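PDB 7EPK: signal recognition particle 54 kDa protein from Aeropyrum pernix, which belongs to the SRP54 family of signal recognition particle proteins, joining a helical bundle and a P-loop GTPase-type domain to a signal peptide binding domain. Local coordinates for residues A[357-362]-A[421-426]. Numbering follows the deposited sequence.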
loop_
_atom_site.group_PDB
_atom_site.type_symbol
_atom_site.label_atom_id
_atom_site.label_comp_id
_atom_site.label_asym_id
_atom_site.label_seq_id
_atom_site.Cartn_x
_atom_site.Cartn_y
_atom_site.Cartn_z
ATOM N N SER A 357 5.686 32.954 24.455
ATOM C CA SER A 357 5.350 33.807 25.635
ATOM C C SER A 357 6.492 34.785 25.977
ATOM O O SER A 357 6.279 35.612 26.883
ATOM C CB SER A 357 4.970 32.970 26.840
ATOM O OG SER A 357 6.115 32.610 27.600
ATOM N N ILE A 358 7.651 34.694 25.301
ATOM C CA ILE A 358 8.771 35.685 25.369
ATOM C C ILE A 358 8.786 36.506 24.068
ATOM O O ILE A 358 8.710 37.755 24.153
ATOM C CB ILE A 358 10.123 34.988 25.644
ATOM C CG1 ILE A 358 10.259 34.573 27.113
ATOM C CG2 ILE A 358 11.290 35.874 25.220
ATOM C CD1 ILE A 358 9.673 33.232 27.450
ATOM N N ASP A 359 8.888 35.836 22.914
ATOM C CA ASP A 359 8.812 36.453 21.558
ATOM C C ASP A 359 7.647 35.822 20.776
ATOM O O ASP A 359 7.816 34.703 20.248
ATOM C CB ASP A 359 10.133 36.312 20.797
ATOM C CG ASP A 359 10.124 36.908 19.396
ATOM O OD1 ASP A 359 9.366 37.869 19.167
ATOM O OD2 ASP A 359 10.884 36.407 18.537
ATOM N N GLU A 360 6.515 36.529 20.702
ATOM C CA GLU A 360 5.285 36.123 19.965
ATOM C C GLU A 360 5.634 35.868 18.489
ATOM O O GLU A 360 5.059 34.924 17.909
ATOM C CB GLU A 360 4.215 37.203 20.166
ATOM C CG GLU A 360 3.216 37.337 19.026
ATOM C CD GLU A 360 3.147 38.709 18.369
ATOM O OE1 GLU A 360 2.112 39.008 17.752
ATOM O OE2 GLU A 360 4.131 39.470 18.455
ATOM N N GLY A 361 6.558 36.657 17.923
ATOM C CA GLY A 361 6.936 36.635 16.495
ATOM C C GLY A 361 8.032 35.628 16.181
ATOM O O GLY A 361 8.622 35.744 15.092
ATOM N N ALA A 362 8.290 34.680 17.093
ATOM C CA ALA A 362 9.219 33.537 16.914
ATOM C C ALA A 362 8.481 32.365 16.253
ATOM O O ALA A 362 9.069 31.757 15.341
ATOM C CB ALA A 362 9.819 33.124 18.237
ATOM N N LYS A 421 18.746 34.208 20.161
ATOM C CA LYS A 421 19.927 33.829 20.991
ATOM C C LYS A 421 20.131 34.800 22.163
ATOM O O LYS A 421 20.531 34.322 23.256
ATOM C CB LYS A 421 21.206 33.787 20.158
ATOM C CG LYS A 421 22.414 33.364 20.968
ATOM C CD LYS A 421 23.261 32.368 20.259
ATOM C CE LYS A 421 23.919 32.946 19.030
ATOM N NZ LYS A 421 25.113 32.148 18.671
ATOM N N THR A 422 19.903 36.099 21.926
ATOM C CA THR A 422 19.973 37.190 22.938
ATOM C C THR A 422 18.990 36.883 24.071
ATOM O O THR A 422 19.452 36.707 25.203
ATOM C CB THR A 422 19.663 38.570 22.335
ATOM O OG1 THR A 422 20.471 38.837 21.185
ATOM C CG2 THR A 422 19.879 39.681 23.338
ATOM N N MET A 423 17.697 36.794 23.755
ATOM C CA MET A 423 16.582 36.701 24.739
ATOM C C MET A 423 16.885 35.644 25.812
ATOM O O MET A 423 16.668 35.939 27.013
ATOM C CB MET A 423 15.263 36.340 24.045
ATOM C CG MET A 423 14.803 37.375 23.046
ATOM S SD MET A 423 13.363 36.795 22.148
ATOM C CE MET A 423 13.518 37.744 20.635
ATOM N N MET A 424 17.371 34.465 25.405
ATOM C CA MET A 424 17.521 33.273 26.286
ATOM C C MET A 424 18.797 33.397 27.135
ATOM O O MET A 424 19.172 32.397 27.777
ATOM C CB MET A 424 17.541 31.982 25.456
ATOM C CG MET A 424 16.147 31.446 25.110
ATOM S SD MET A 424 15.077 32.587 24.163
ATOM C CE MET A 424 13.950 33.124 25.448
ATOM N N LYS A 425 19.420 34.582 27.159
ATOM C CA LYS A 425 20.538 34.934 28.078
ATOM C C LYS A 425 19.960 35.545 29.367
ATOM O O LYS A 425 20.683 35.540 30.379
ATOM C CB LYS A 425 21.541 35.859 27.373
ATOM C CG LYS A 425 22.735 36.335 28.201
ATOM C CD LYS A 425 23.548 35.230 28.862
ATOM C CE LYS A 425 24.325 35.706 30.075
ATOM N NZ LYS A 425 24.669 34.582 30.982
ATOM N N LYS A 426 18.706 36.022 29.343
ATOM C CA LYS A 426 17.973 36.587 30.518
ATOM C C LYS A 426 18.556 37.969 30.862
ATOM O O LYS A 426 19.327 38.506 30.027
ATOM C CB LYS A 426 18.014 35.627 31.720
ATOM C CG LYS A 426 17.598 34.187 31.439
ATOM C CD LYS A 426 16.163 34.052 30.948
ATOM C CE LYS A 426 15.796 32.654 30.484
ATOM N NZ LYS A 426 15.975 31.637 31.550
#
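I358 and M423 bring the two backbones to 7.9 Å between their CA atoms, where the loop after helix 350-356 comes alongside the C-terminal end of helix 409-423. Both pieces belong to the helical signal peptide binding domain, the methionine-rich M domain of SRP54 proteins, and M423, the last helical residue, and M424 just after it make the whole contact with the loop. M423 does most of it. Its chain runs extended beyond CG (chi2 174°), which carries the sulfur across to the loop, where SD lies 3.5 Å from CB of D359. The side chains of D359 and M423 meet at about a right angle, and CE of M423 sits 3.6 Å from OD2 of D359, a methyl beside a carboxylate oxygen. I358 runs past M423 in the opposite direction and offers its CG2 branch at 3.8 Å from SD of M423. The same CG2 also meets CE of M424 at 3.8 Å; M424 is bent at both chi2 and chi3, which brings its methyl back to the loop. No hydrogen bond links the segments; the contact is a small one of van der Waals touches at the surface of the domain, with apolar groups from I358 and the methionines and the D359 carboxylate beside a methyl. On the helix side, M424 has already left helical geometry, and the chain goes on into a type I beta turn from M423 to K426, closed by N of K426 on O of M423. Nearby, the carbonyl of A362 takes a hydrogen bond from the hydroxyl of Y416, a second tie between loop and helix. Within the loop, OD1 of D359 receives a weak hydrogen bond from N of G361, 3.3 Å long and bent to 138°.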